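Local coordinates for capsid protein VP1 (Human polyomavirus 12, PDB 6Y5Z) that probably forms the T=7 icosahedral capsid of the virus, a shell built of 72 disulfide-linked pentamers of this protein, at residues G139-H144 / A163-L168; I153-V158 / I184-P189; T83-E88 / K272-N277; E133-Q138 / T197-N202. All blocks are in the same frame, centred on the assembly; numbering follows the deposited sequence.

Contacts 1, 2 and 4 are largely buried, and each reaches a neighbouring subunit; contact 3 lies about 40 Å, centre to centre, from contact 1, is only partly buried and meets no other chain of the assembly. It is also the one built as paired strands, with regular backbone bonds, a salt bridge and a tryptophan packed on a lysine. Contacts 1 and 2 interlock along the chain and touch through Ile140 and Thr186, tying the loop after strand 136-139 to the residue just before strand 187-189. Contact 4 shares the small three-stranded sheet with contact 2 but joins it to strand 197-204 through waters and a few methyl groups, whereas contact 1 adds direct N-H bonds to its one bridging water.

Contact 1 of 4, residues G139-H144 / A163-L168; sequences GIQQSH and AKIQCL
Gln141 and His144 each send a backbone N-H to the 3-10 turn of residues 163-166, holding two parts of one long loop together beside the three-stranded sheet of this jelly-roll coat protein. Gln141 N donates to Ile165 O at 2.9 Å, tilted out of the carbonyl plane, and the same oxygen takes a CA-H...O contact from Ile140 CA at 3.3 Å. In return, Gln141 O is met by Gln166 CA at 3.2 Å, with a nearly straight angle of 173° at the hydrogen.

The extended side chain of Gln166 carries its amide to residue 144, where OE1 accepts from His144 N at 2.9 Å, in the amide plane and on a lone pair. Its NE2 bonds to Thr38 O and Tyr40 O of the second subunit, so both ends of the amide are engaged and its flip is fixed. His144 CG sits between its backbone N and carbonyl carbon (chi1 76°); the ring turns its CD2 edge to Gln166 OE1 and takes Ala163 CB over one face, while NE2 bonds to Thr38 OG1 of the second subunit. Gln141 lays its aliphatic part against Ile165 CG1, and Gln141 NE2 donates to Ser143 O at 3.0 Å, the oxygen lying in the plane of the Gln141 amide. At the far end, one water bridges the segments, 2.7 Å from Gly139 O and 2.7 Å from Cys167 O.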
loop_
_atom_site.group_PDB
_atom_site.type_symbol
_atom_site.label_atom_id
_atom_site.label_comp_id
_atom_site.label_asym_id
_atom_site.label_seq_id
_atom_site.Cartn_x
_atom_site.Cartn_y
_atom_site.Cartn_z
ATOM N N GLY D 139 -21.896 19.927 7.962
ATOM C CA GLY D 139 -20.988 20.582 8.903
ATOM C C GLY D 139 -20.540 19.652 10.005
ATOM O O GLY D 139 -21.321 18.829 10.471
ATOM N N ILE D 140 -19.282 19.798 10.400
ATOM C CA ILE D 140 -18.640 19.002 11.477
ATOM C C ILE D 140 -17.311 19.696 11.784
ATOM O O ILE D 140 -16.690 20.241 10.866
ATOM C CB ILE D 140 -18.502 17.518 11.092
ATOM C CG1 ILE D 140 -17.877 16.722 12.238
ATOM C CG2 ILE D 140 -17.743 17.363 9.755
ATOM C CD1 ILE D 140 -18.054 15.230 12.132
ATOM N N GLN D 141 -16.936 19.760 13.057
ATOM C CA GLN D 141 -15.760 20.546 13.499
ATOM C C GLN D 141 -14.972 19.747 14.526
ATOM O O GLN D 141 -15.579 18.981 15.299
ATOM C CB GLN D 141 -16.184 21.871 14.142
ATOM C CG GLN D 141 -16.982 22.746 13.188
ATOM C CD GLN D 141 -17.424 24.090 13.733
ATOM O OE1 GLN D 141 -18.238 24.745 13.094
ATOM N NE2 GLN D 141 -16.900 24.530 14.878
ATOM N N GLN D 142 -13.677 20.028 14.621
ATOM C CA GLN D 142 -12.814 19.438 15.672
ATOM C C GLN D 142 -13.158 20.052 17.042
ATOM O O GLN D 142 -13.046 19.343 18.053
ATOM C CB GLN D 142 -11.340 19.618 15.304
ATOM C CG GLN D 142 -10.404 18.870 16.251
ATOM C CD GLN D 142 -9.083 18.579 15.578
ATOM O OE1 GLN D 142 -8.881 17.496 15.017
ATOM N NE2 GLN D 142 -8.237 19.594 15.525
ATOM N N SER D 143 -13.550 21.332 17.070
ATOM C CA SER D 143 -13.877 22.082 18.300
ATOM C C SER D 143 -15.078 22.986 18.041
ATOM O O SER D 143 -15.029 23.802 17.097
ATOM C CB SER D 143 -12.716 22.884 18.796
ATOM O OG SER D 143 -13.172 23.797 19.804
ATOM N N HIS D 144 -16.103 22.865 18.866
ATOM C CA HIS D 144 -17.305 23.723 18.774
ATOM C C HIS D 144 -16.980 25.159 19.210
ATOM O O HIS D 144 -17.812 26.042 18.947
ATOM C CB HIS D 144 -18.463 23.093 19.556
ATOM C CG HIS D 144 -18.377 23.231 21.035
ATOM N ND1 HIS D 144 -19.063 24.230 21.740
ATOM C CD2 HIS D 144 -17.738 22.476 21.963
ATOM C CE1 HIS D 144 -18.824 24.080 23.034
ATOM N NE2 HIS D 144 -18.002 23.022 23.207
ATOM N N ALA D 163 -21.718 21.555 21.116
ATOM C CA ALA D 163 -20.804 20.396 21.131
ATOM C C ALA D 163 -21.281 19.341 20.128
ATOM O O ALA D 163 -20.439 18.549 19.694
ATOM C CB ALA D 163 -20.712 19.848 22.533
ATOM N N LYS D 164 -22.568 19.298 19.770
ATOM C CA LYS D 164 -23.069 18.323 18.768
ATOM C C LYS D 164 -22.255 18.408 17.469
ATOM O O LYS D 164 -22.167 17.381 16.770
ATOM C CB LYS D 164 -24.532 18.580 18.385
ATOM C CG LYS D 164 -25.577 18.157 19.403
ATOM C CD LYS D 164 -26.980 18.467 18.923
ATOM C CE LYS D 164 -27.379 19.916 19.148
ATOM N N ILE D 165 -21.715 19.575 17.156
ATOM C CA ILE D 165 -21.015 19.821 15.858
ATOM C C ILE D 165 -19.708 19.004 15.838
ATOM O O ILE D 165 -19.111 18.883 14.731
ATOM C CB ILE D 165 -20.783 21.323 15.613
ATOM C CG1 ILE D 165 -20.696 21.657 14.117
ATOM C CG2 ILE D 165 -19.556 21.802 16.386
ATOM C CD1 ILE D 165 -21.982 21.396 13.349
ATOM N N GLN D 166 -19.223 18.531 16.988
ATOM C CA GLN D 166 -17.983 17.695 17.050
ATOM C C GLN D 166 -18.283 16.286 16.568
ATOM O O GLN D 166 -17.336 15.549 16.272
ATOM C CB GLN D 166 -17.378 17.731 18.452
ATOM C CG GLN D 166 -16.762 19.083 18.735
ATOM C CD GLN D 166 -16.305 19.376 20.146
ATOM O OE1 GLN D 166 -15.824 20.485 20.409
ATOM N NE2 GLN D 166 -16.470 18.437 21.073
ATOM N N CYS D 167 -19.556 15.933 16.480
ATOM C CA CYS D 167 -20.027 14.662 15.886
ATOM C C CYS D 167 -20.956 15.035 14.720
ATOM O O CYS D 167 -20.601 15.981 13.985
ATOM C CB CYS D 167 -20.639 13.781 16.967
ATOM S SG CYS D 167 -19.459 13.317 18.271
ATOM N N LEU D 168 -22.071 14.346 14.540
ATOM C CA LEU D 168 -22.999 14.637 13.415
ATOM C C LEU D 168 -24.213 15.397 13.950
ATOM O O LEU D 168 -25.074 14.787 14.610
ATOM C CB LEU D 168 -23.413 13.332 12.730
ATOM C CG LEU D 168 -23.863 13.426 11.271
ATOM C CD1 LEU D 168 -25.131 14.248 11.107
ATOM C CD2 LEU D 168 -22.776 13.980 10.389
HETATM O O HOH W 1 -21.979 18.037 12.984
#

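Contact 2 of 4, residues I153-V158 / I184-P189; sequences IVPKSV and IETWSP
Trp187 reaches across to the loop at Ile153 and hooks it by the indole nitrogen: NE1 donates to Ile153 O at 2.8 Å, with an almost straight N-H...O angle of 169°. The oxygen lies in the ring plane, whereas the nitrogen stands above the plane of the carbonyl it approaches. CG of Trp187 is anti to its carbonyl carbon (chi1 -64°), and the outer ring atoms NE1, CZ2 and CH2 make the contact.

The tight part of the contact lies around the six-membered ring. CZ2 of Trp187 comes within 3.3 Å of Val154 C, at an oblique approach, and Pro155 CD rests over one face in a CH-pi contact, 4.2 Å from the centroid of that ring. The same proline edge packs against Thr186, CD to CB at 3.5 Å, so the pyrrolidine is gripped by two successive residues of 184-189. Tyr182 adds a further ring next to the indole, its plane inclined to it.

Toward solvent the packing thins. The exposed Val158 meets Trp187 tip to tip, CG2 to CH2 at 4.2 Å, and Ile153 CG2 stands 4.3 Å from Trp187 CZ2. Within 153-158 the chain is turned back on itself by bonds from Ser157 N to Val154 O at 2.8 Å and from Val154 N to Ser157 OG.

Strand 187-189 is an outermost strand, within this chain, of the three-stranded antiparallel sheet, and its tryptophan fastens to that sheet the long loop that follows strand 136-139 in this viral jelly-roll protein.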
loop_
_atom_site.group_PDB
_atom_site.type_symbol
_atom_site.label_atom_id
_atom_site.label_comp_id
_atom_site.label_asym_id
_atom_site.label_seq_id
_atom_site.Cartn_x
_atom_site.Cartn_y
_atom_site.Cartn_z
ATOM N N ILE D 153 -18.516 30.985 5.003
ATOM C CA ILE D 153 -19.723 30.186 5.314
ATOM C C ILE D 153 -19.246 28.996 6.144
ATOM O O ILE D 153 -18.415 28.196 5.620
ATOM C CB ILE D 153 -20.502 29.734 4.063
ATOM C CG1 ILE D 153 -20.800 30.869 3.078
ATOM C CG2 ILE D 153 -21.765 29.024 4.504
ATOM C CD1 ILE D 153 -21.532 32.043 3.683
ATOM N N VAL D 154 -19.710 28.926 7.381
ATOM C CA VAL D 154 -19.354 27.880 8.378
ATOM C C VAL D 154 -20.654 27.397 9.003
ATOM O O VAL D 154 -21.702 27.997 8.759
ATOM C CB VAL D 154 -18.363 28.430 9.421
ATOM C CG1 VAL D 154 -17.010 28.710 8.801
ATOM C CG2 VAL D 154 -18.890 29.686 10.112
ATOM N N PRO D 155 -20.658 26.291 9.774
ATOM C CA PRO D 155 -21.892 25.784 10.369
ATOM C C PRO D 155 -22.725 26.844 11.113
ATOM O O PRO D 155 -23.946 26.799 11.021
ATOM C CB PRO D 155 -21.389 24.655 11.266
ATOM C CG PRO D 155 -20.230 24.107 10.458
ATOM C CD PRO D 155 -19.528 25.363 9.985
ATOM N N LYS D 156 -22.068 27.784 11.785
ATOM C CA LYS D 156 -22.777 28.888 12.500
ATOM C C LYS D 156 -23.659 29.664 11.510
ATOM O O LYS D 156 -24.692 30.237 11.950
ATOM C CB LYS D 156 -21.774 29.818 13.179
ATOM C CG LYS D 156 -22.414 30.894 14.039
ATOM C CD LYS D 156 -21.416 31.864 14.592
ATOM C CE LYS D 156 -22.086 32.954 15.405
ATOM N NZ LYS D 156 -21.076 33.841 16.030
ATOM N N SER D 157 -23.291 29.714 10.225
ATOM C CA SER D 157 -24.054 30.420 9.162
ATOM C C SER D 157 -25.446 29.791 8.992
ATOM O O SER D 157 -26.328 30.506 8.473
ATOM C CB SER D 157 -23.315 30.423 7.850
ATOM O OG SER D 157 -22.024 30.998 8.003
ATOM N N VAL D 158 -25.635 28.509 9.346
ATOM C CA VAL D 158 -26.863 27.731 9.013
ATOM C C VAL D 158 -27.557 27.162 10.251
ATOM O O VAL D 158 -28.718 26.768 10.124
ATOM C CB VAL D 158 -26.575 26.613 7.999
ATOM C CG1 VAL D 158 -25.971 27.177 6.726
ATOM C CG2 VAL D 158 -25.718 25.489 8.578
ATOM N N ILE D 184 -12.399 23.751 4.556
ATOM C CA ILE D 184 -12.513 22.263 4.583
ATOM C C ILE D 184 -12.647 21.794 6.044
ATOM O O ILE D 184 -13.286 20.762 6.288
ATOM C CB ILE D 184 -11.373 21.559 3.824
ATOM C CG1 ILE D 184 -10.039 21.688 4.536
ATOM C CG2 ILE D 184 -11.285 22.016 2.369
ATOM C CD1 ILE D 184 -8.992 20.740 3.978
ATOM N N GLU D 185 -12.093 22.518 7.014
ATOM C CA GLU D 185 -12.060 22.007 8.413
ATOM C C GLU D 185 -13.461 22.008 9.037
ATOM O O GLU D 185 -13.600 21.422 10.096
ATOM C CB GLU D 185 -11.014 22.721 9.270
ATOM C CG GLU D 185 -11.413 24.113 9.662
ATOM C CD GLU D 185 -10.491 24.758 10.654
ATOM O OE1 GLU D 185 -9.243 24.707 10.461
ATOM O OE2 GLU D 185 -11.028 25.335 11.629
ATOM N N THR D 186 -14.481 22.589 8.396
ATOM C CA THR D 186 -15.847 22.621 8.977
ATOM C C THR D 186 -16.853 21.880 8.106
ATOM O O THR D 186 -17.992 21.825 8.519
ATOM C CB THR D 186 -16.353 24.053 9.252
ATOM O OG1 THR D 186 -16.603 24.767 8.038
ATOM C CG2 THR D 186 -15.393 24.841 10.108
ATOM N N TRP D 187 -16.488 21.398 6.919
ATOM C CA TRP D 187 -17.496 20.879 5.952
ATOM C C TRP D 187 -17.010 19.597 5.278
ATOM O O TRP D 187 -15.894 19.606 4.699
ATOM C CB TRP D 187 -17.792 21.915 4.862
ATOM C CG TRP D 187 -18.419 23.201 5.304
ATOM C CD1 TRP D 187 -17.846 24.430 5.278
ATOM C CD2 TRP D 187 -19.760 23.384 5.787
ATOM N NE1 TRP D 187 -18.742 25.378 5.706
ATOM C CE2 TRP D 187 -19.926 24.768 6.013
ATOM C CE3 TRP D 187 -20.835 22.525 6.016
ATOM C CZ2 TRP D 187 -21.128 25.285 6.503
ATOM C CZ3 TRP D 187 -22.004 23.035 6.537
ATOM C CH2 TRP D 187 -22.152 24.405 6.743
ATOM N N SER D 188 -17.860 18.586 5.282
ATOM C CA SER D 188 -17.653 17.278 4.625
ATOM C C SER D 188 -18.649 17.180 3.493
ATOM O O SER D 188 -19.776 17.653 3.628
ATOM C CB SER D 188 -17.895 16.156 5.591
ATOM O OG SER D 188 -16.986 16.200 6.663
ATOM N N PRO D 189 -18.341 16.459 2.404
ATOM C CA PRO D 189 -19.379 16.083 1.449
ATOM C C PRO D 189 -20.428 15.267 2.200
ATOM O O PRO D 189 -20.073 14.432 3.044
ATOM C CB PRO D 189 -18.688 15.272 0.355
ATOM C CG PRO D 189 -17.223 15.398 0.640
ATOM C CD PRO D 189 -17.018 15.944 2.034
#

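Contact 3 of 4, residues T83-E88 / K272-N277; sequences TLLMWE and KRAVRN
Glu88 and Arg273 both start with CG anti to the backbone N (chi1 174° in each), and the arginine then bends at chi2 (71°) and again at chi3 (82°), so that NE faces the carboxylate. The grip is side-on and two-pronged: Arg273 NE donates to Glu88 OE1 at 2.8 Å from above the carboxylate plane, and NH2 to Glu88 OE2 at 3.0 Å on the syn side.

Here the C-terminal end of strand 257-276 pairs antiparallel with strand 83-96 in the large jelly-roll sheet, with strand 9-26 on its other side. Leu84 with Val275 and Met86 with Arg273 are hydrogen-bonded pairs; Leu85 with Ala274 and Trp87 with Lys272 are non-hydrogen-bonded. On the face of Leu85 and Trp87, the extended Lys272 chain lies alongside the indole, its CG over the face of the six-membered ring of Trp87 in a CH-pi contact, 3.9 Å from the centroid. On the other face Met86 SD lies 4.0 Å from Val275 CG1, the two side chains crossing at about a right angle. At the C-terminus Leu84 CD1 packs against Asn277 CG at 3.3 Å, while Asn277 ND2 bonds to Cys81 O.

Glu88 is buried, and its carboxylate has further partners in Arg271, by a salt bridge to OE1, and Gly230 N, at OE2. Two guanidinium groups around one carboxylate should favour its ionised form, and the negative charge probably offsets the closeness of the two arginines.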
loop_
_atom_site.group_PDB
_atom_site.type_symbol
_atom_site.label_atom_id
_atom_site.label_comp_id
_atom_site.label_asym_id
_atom_site.label_seq_id
_atom_site.Cartn_x
_atom_site.Cartn_y
_atom_site.Cartn_z
ATOM N N THR D 83 -41.232 15.401 -23.430
ATOM C CA THR D 83 -39.871 14.973 -23.007
ATOM C C THR D 83 -38.906 16.115 -23.268
ATOM O O THR D 83 -39.076 16.803 -24.275
ATOM C CB THR D 83 -39.388 13.706 -23.716
ATOM O OG1 THR D 83 -38.914 14.064 -25.008
ATOM C CG2 THR D 83 -40.456 12.650 -23.833
ATOM N N LEU D 84 -37.952 16.300 -22.362
ATOM C CA LEU D 84 -36.902 17.329 -22.455
ATOM C C LEU D 84 -35.551 16.637 -22.442
ATOM O O LEU D 84 -35.514 15.411 -22.254
ATOM C CB LEU D 84 -37.044 18.293 -21.279
ATOM C CG LEU D 84 -38.320 19.134 -21.310
ATOM C CD1 LEU D 84 -38.381 20.038 -20.097
ATOM C CD2 LEU D 84 -38.402 19.944 -22.594
ATOM N N LEU D 85 -34.503 17.407 -22.670
ATOM C CA LEU D 85 -33.133 16.872 -22.695
ATOM C C LEU D 85 -32.346 17.478 -21.547
ATOM O O LEU D 85 -32.541 18.653 -21.212
ATOM C CB LEU D 85 -32.469 17.202 -24.023
ATOM C CG LEU D 85 -33.070 16.559 -25.262
ATOM C CD1 LEU D 85 -32.274 16.995 -26.484
ATOM C CD2 LEU D 85 -33.067 15.041 -25.163
ATOM N N MET D 86 -31.464 16.676 -20.967
ATOM C CA MET D 86 -30.464 17.162 -19.988
ATOM C C MET D 86 -29.094 16.628 -20.378
ATOM O O MET D 86 -29.014 15.477 -20.858
ATOM C CB MET D 86 -30.812 16.688 -18.576
ATOM C CG MET D 86 -32.162 17.208 -18.081
ATOM S SD MET D 86 -32.525 16.740 -16.381
ATOM C CE MET D 86 -31.467 17.910 -15.525
ATOM N N TRP D 87 -28.041 17.412 -20.166
ATOM C CA TRP D 87 -26.646 16.916 -20.234
ATOM C C TRP D 87 -26.418 15.952 -19.073
ATOM O O TRP D 87 -26.698 16.290 -17.913
ATOM C CB TRP D 87 -25.653 18.065 -20.224
ATOM C CG TRP D 87 -25.644 18.847 -21.499
ATOM C CD1 TRP D 87 -26.040 20.144 -21.651
ATOM C CD2 TRP D 87 -25.200 18.399 -22.787
ATOM N NE1 TRP D 87 -25.856 20.537 -22.950
ATOM C CE2 TRP D 87 -25.369 19.484 -23.677
ATOM C CE3 TRP D 87 -24.731 17.185 -23.304
ATOM C CZ2 TRP D 87 -25.035 19.402 -25.027
ATOM C CZ3 TRP D 87 -24.367 17.112 -24.631
ATOM C CH2 TRP D 87 -24.542 18.201 -25.486
ATOM N N GLU D 88 -25.927 14.764 -19.391
ATOM C CA GLU D 88 -25.620 13.705 -18.400
ATOM C C GLU D 88 -24.103 13.525 -18.390
ATOM O O GLU D 88 -23.510 13.270 -19.474
ATOM C CB GLU D 88 -26.341 12.439 -18.826
ATOM C CG GLU D 88 -25.995 11.234 -17.974
ATOM C CD GLU D 88 -26.520 9.927 -18.523
ATOM O OE1 GLU D 88 -27.090 9.927 -19.637
ATOM O OE2 GLU D 88 -26.333 8.909 -17.845
ATOM N N LYS D 272 -26.385 13.807 -24.226
ATOM C CA LYS D 272 -27.787 14.237 -24.069
ATOM C C LYS D 272 -28.619 13.036 -23.621
ATOM O O LYS D 272 -28.521 11.962 -24.239
ATOM C CB LYS D 272 -28.311 14.808 -25.386
ATOM C CG LYS D 272 -27.574 16.050 -25.855
ATOM C CD LYS D 272 -28.115 16.558 -27.168
ATOM C CE LYS D 272 -27.280 17.679 -27.737
ATOM N NZ LYS D 272 -27.715 18.014 -29.112
ATOM N N ARG D 273 -29.403 13.221 -22.571
ATOM C CA ARG D 273 -30.316 12.223 -21.987
ATOM C C ARG D 273 -31.727 12.795 -22.011
ATOM O O ARG D 273 -31.926 13.944 -21.519
ATOM C CB ARG D 273 -29.894 11.945 -20.543
ATOM C CG ARG D 273 -30.838 11.046 -19.771
ATOM C CD ARG D 273 -30.816 9.597 -20.220
ATOM N NE ARG D 273 -29.694 8.887 -19.617
ATOM C CZ ARG D 273 -29.664 7.594 -19.325
ATOM N NH1 ARG D 273 -30.696 6.803 -19.573
ATOM N NH2 ARG D 273 -28.581 7.074 -18.762
ATOM N N ALA D 274 -32.688 12.046 -22.552
ATOM C CA ALA D 274 -34.116 12.418 -22.494
ATOM C C ALA D 274 -34.655 12.161 -21.085
ATOM O O ALA D 274 -34.295 11.126 -20.442
ATOM C CB ALA D 274 -34.929 11.693 -23.547
ATOM N N VAL D 275 -35.511 13.070 -20.611
ATOM C CA VAL D 275 -36.254 12.948 -19.334
ATOM C C VAL D 275 -37.717 13.347 -19.567
ATOM O O VAL D 275 -38.007 14.091 -20.540
ATOM C CB VAL D 275 -35.613 13.830 -18.256
ATOM C CG1 VAL D 275 -34.172 13.448 -18.038
ATOM C CG2 VAL D 275 -35.711 15.304 -18.600
ATOM N N ARG D 276 -38.601 12.858 -18.707
ATOM C CA ARG D 276 -40.054 13.113 -18.828
ATOM C C ARG D 276 -40.314 14.559 -18.408
ATOM O O ARG D 276 -39.682 15.042 -17.421
ATOM C CB ARG D 276 -40.848 12.095 -18.001
ATOM C CG ARG D 276 -42.135 11.614 -18.663
ATOM C CD ARG D 276 -42.869 10.604 -17.799
ATOM N NE ARG D 276 -42.129 9.364 -17.546
ATOM C CZ ARG D 276 -41.996 8.363 -18.412
ATOM N NH1 ARG D 276 -41.330 7.273 -18.069
ATOM N NH2 ARG D 276 -42.532 8.450 -19.622
ATOM N N ASN D 277 -41.175 15.240 -19.172
ATOM C CA ASN D 277 -41.638 16.626 -18.905
ATOM C C ASN D 277 -43.164 16.610 -18.744
ATOM O O ASN D 277 -43.813 15.560 -18.776
ATOM C CB ASN D 277 -41.222 17.581 -20.023
ATOM C CG ASN D 277 -41.541 19.033 -19.713
ATOM O OD1 ASN D 277 -41.384 19.475 -18.576
ATOM N ND2 ASN D 277 -41.992 19.779 -20.712
ATOM O OXT ASN D 277 -43.767 17.660 -18.590
#

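Contact 4 of 4, residues E133-Q138 / T197-N202; sequences EPLDLQ and TRYFGN
Leu135 and Thr197 meet through their methyl groups, and the apolar part of the contact is small. Leu135 CD1 lies 3.9 Å from Thr197 CG2, the two side chains crossing at about a right angle, and 4.3 Å from Tyr199 CD2, which it approaches obliquely. CG of Leu135 is anti to the backbone N (chi1 177°), and the turn at chi2 (71°) swings CD1 toward strand 197-204. Ala129 of strand 124-131 touches all three residues, so this small patch backs onto the neighbouring strand of the larger sheet.

The polar part is carried by water. Thr197 OG1 is hydrogen-bonded to two waters, each of which leads to a different carbonyl before Leu135. One is 2.8 Å from Thr197 OG1 and donates to Glu133 O at 2.7 Å; the other lies 2.7 Å from Thr197 OG1 and 2.8 Å from Pro134 O. The threonine hydroxyl and Glu133 O themselves stand 3.6 Å apart, and the waters serve in place of a direct bond between the two segments.

Charged and interchain bonds surround the contact. The Glu133 carboxylate turns to Asn196 and Lys234, while the Tyr199 hydroxyl bonds to Glu95 of the second subunit. Strand 136-139 pairs instead with 173-175 and 187-189, and residues 200-202 pair antiparallel with a strand of the second subunit. The contact thus joins a small side sheet to a jelly-roll sheet that runs on from one subunit into the next, the sheet continuity between subunits that characterises the polyomavirus VP1 pentamer.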
loop_
_atom_site.group_PDB
_atom_site.type_symbol
_atom_site.label_atom_id
_atom_site.label_comp_id
_atom_site.label_asym_id
_atom_site.label_seq_id
_atom_site.Cartn_x
_atom_site.Cartn_y
_atom_site.Cartn_z
ATOM N N GLU D 133 -25.672 19.812 -9.844
ATOM C CA GLU D 133 -26.092 20.890 -8.907
ATOM C C GLU D 133 -24.981 21.014 -7.881
ATOM O O GLU D 133 -24.052 20.209 -7.890
ATOM C CB GLU D 133 -27.459 20.565 -8.316
ATOM C CG GLU D 133 -27.489 19.303 -7.481
ATOM C CD GLU D 133 -28.908 18.814 -7.319
ATOM O OE1 GLU D 133 -29.532 19.177 -6.290
ATOM O OE2 GLU D 133 -29.388 18.083 -8.216
ATOM N N PRO D 134 -24.991 22.045 -7.012
ATOM C CA PRO D 134 -23.892 22.227 -6.074
ATOM C C PRO D 134 -23.725 21.015 -5.145
ATOM O O PRO D 134 -24.695 20.340 -4.808
ATOM C CB PRO D 134 -24.302 23.476 -5.287
ATOM C CG PRO D 134 -25.248 24.214 -6.239
ATOM C CD PRO D 134 -25.998 23.118 -6.956
ATOM N N LEU D 135 -22.483 20.769 -4.763
ATOM C CA LEU D 135 -22.133 19.709 -3.786
ATOM C C LEU D 135 -22.860 19.989 -2.460
ATOM O O LEU D 135 -22.777 21.111 -1.933
ATOM C CB LEU D 135 -20.608 19.679 -3.618
ATOM C CG LEU D 135 -20.074 18.681 -2.587
ATOM C CD1 LEU D 135 -20.241 17.268 -3.098
ATOM C CD2 LEU D 135 -18.609 18.963 -2.291
ATOM N N ASP D 136 -23.560 18.992 -1.932
ATOM C CA ASP D 136 -24.192 19.074 -0.591
ATOM C C ASP D 136 -23.118 18.863 0.482
ATOM O O ASP D 136 -22.306 17.902 0.336
ATOM C CB ASP D 136 -25.307 18.047 -0.438
ATOM C CG ASP D 136 -26.472 18.285 -1.383
ATOM O OD1 ASP D 136 -27.030 19.406 -1.325
ATOM O OD2 ASP D 136 -26.798 17.370 -2.179
ATOM N N LEU D 137 -23.083 19.738 1.486
ATOM C CA LEU D 137 -22.084 19.727 2.581
ATOM C C LEU D 137 -22.778 19.443 3.914
ATOM O O LEU D 137 -23.909 19.931 4.167
ATOM C CB LEU D 137 -21.348 21.066 2.652
ATOM C CG LEU D 137 -20.568 21.478 1.405
ATOM C CD1 LEU D 137 -20.012 22.886 1.578
ATOM C CD2 LEU D 137 -19.453 20.490 1.121
ATOM N N GLN D 138 -22.079 18.704 4.767
ATOM C CA GLN D 138 -22.483 18.411 6.152
ATOM C C GLN D 138 -21.445 19.074 7.050
ATOM O O GLN D 138 -20.223 18.825 6.871
ATOM C CB GLN D 138 -22.580 16.909 6.376
ATOM C CG GLN D 138 -22.643 16.526 7.849
ATOM C CD GLN D 138 -23.933 16.934 8.514
ATOM O OE1 GLN D 138 -25.007 16.540 8.073
ATOM N NE2 GLN D 138 -23.815 17.618 9.645
ATOM N N THR D 197 -24.689 14.044 -7.665
ATOM C CA THR D 197 -23.249 14.380 -7.674
ATOM C C THR D 197 -22.474 13.109 -7.363
ATOM O O THR D 197 -22.960 12.319 -6.565
ATOM C CB THR D 197 -22.910 15.470 -6.648
ATOM O OG1 THR D 197 -23.478 16.706 -7.114
ATOM C CG2 THR D 197 -21.419 15.640 -6.456
ATOM N N ARG D 198 -21.313 12.931 -7.972
ATOM C CA ARG D 198 -20.360 11.872 -7.572
ATOM C C ARG D 198 -19.172 12.557 -6.937
ATOM O O ARG D 198 -18.638 13.495 -7.564
ATOM C CB ARG D 198 -19.904 11.028 -8.759
ATOM C CG ARG D 198 -21.032 10.447 -9.593
ATOM C CD ARG D 198 -22.092 9.671 -8.828
ATOM N NE ARG D 198 -23.047 9.269 -9.842
ATOM C CZ ARG D 198 -24.295 9.694 -9.943
ATOM N NH1 ARG D 198 -24.847 10.427 -8.993
ATOM N NH2 ARG D 198 -25.025 9.288 -10.963
ATOM N N TYR D 199 -18.816 12.168 -5.714
ATOM C CA TYR D 199 -17.601 12.724 -5.075
ATOM C C TYR D 199 -16.667 11.594 -4.671
ATOM O O TYR D 199 -17.159 10.468 -4.457
ATOM C CB TYR D 199 -17.926 13.651 -3.908
ATOM C CG TYR D 199 -18.550 13.004 -2.709
ATOM C CD1 TYR D 199 -17.778 12.388 -1.745
ATOM C CD2 TYR D 199 -19.924 12.984 -2.545
ATOM C CE1 TYR D 199 -18.360 11.790 -0.638
ATOM C CE2 TYR D 199 -20.518 12.400 -1.448
ATOM C CZ TYR D 199 -19.733 11.771 -0.501
ATOM O OH TYR D 199 -20.289 11.190 0.604
ATOM N N PHE D 200 -15.378 11.936 -4.584
ATOM C CA PHE D 200 -14.262 11.000 -4.338
ATOM C C PHE D 200 -13.226 11.748 -3.519
ATOM O O PHE D 200 -12.908 12.890 -3.858
ATOM C CB PHE D 200 -13.654 10.528 -5.658
ATOM C CG PHE D 200 -14.639 10.052 -6.702
ATOM C CD1 PHE D 200 -15.287 10.959 -7.524
ATOM C CD2 PHE D 200 -14.879 8.700 -6.883
ATOM C CE1 PHE D 200 -16.194 10.516 -8.477
ATOM C CE2 PHE D 200 -15.747 8.255 -7.870
ATOM C CZ PHE D 200 -16.386 9.172 -8.670
ATOM N N GLY D 201 -12.707 11.145 -2.460
ATOM C CA GLY D 201 -11.635 11.815 -1.722
ATOM C C GLY D 201 -10.786 10.850 -0.936
ATOM O O GLY D 201 -11.171 9.677 -0.742
ATOM N N ASN D 202 -9.643 11.358 -0.505
ATOM C CA ASN D 202 -8.799 10.587 0.422
ATOM C C ASN D 202 -8.099 11.573 1.341
ATOM O O ASN D 202 -7.785 12.722 0.945
ATOM C CB ASN D 202 -7.861 9.623 -0.302
ATOM C CG ASN D 202 -6.636 10.262 -0.903
ATOM O OD1 ASN D 202 -5.562 10.237 -0.298
ATOM N ND2 ASN D 202 -6.765 10.836 -2.082
HETATM O O HOH W 2 -21.825 18.913 -7.224
HETATM O O HOH W 3 -25.058 17.616 -5.170
#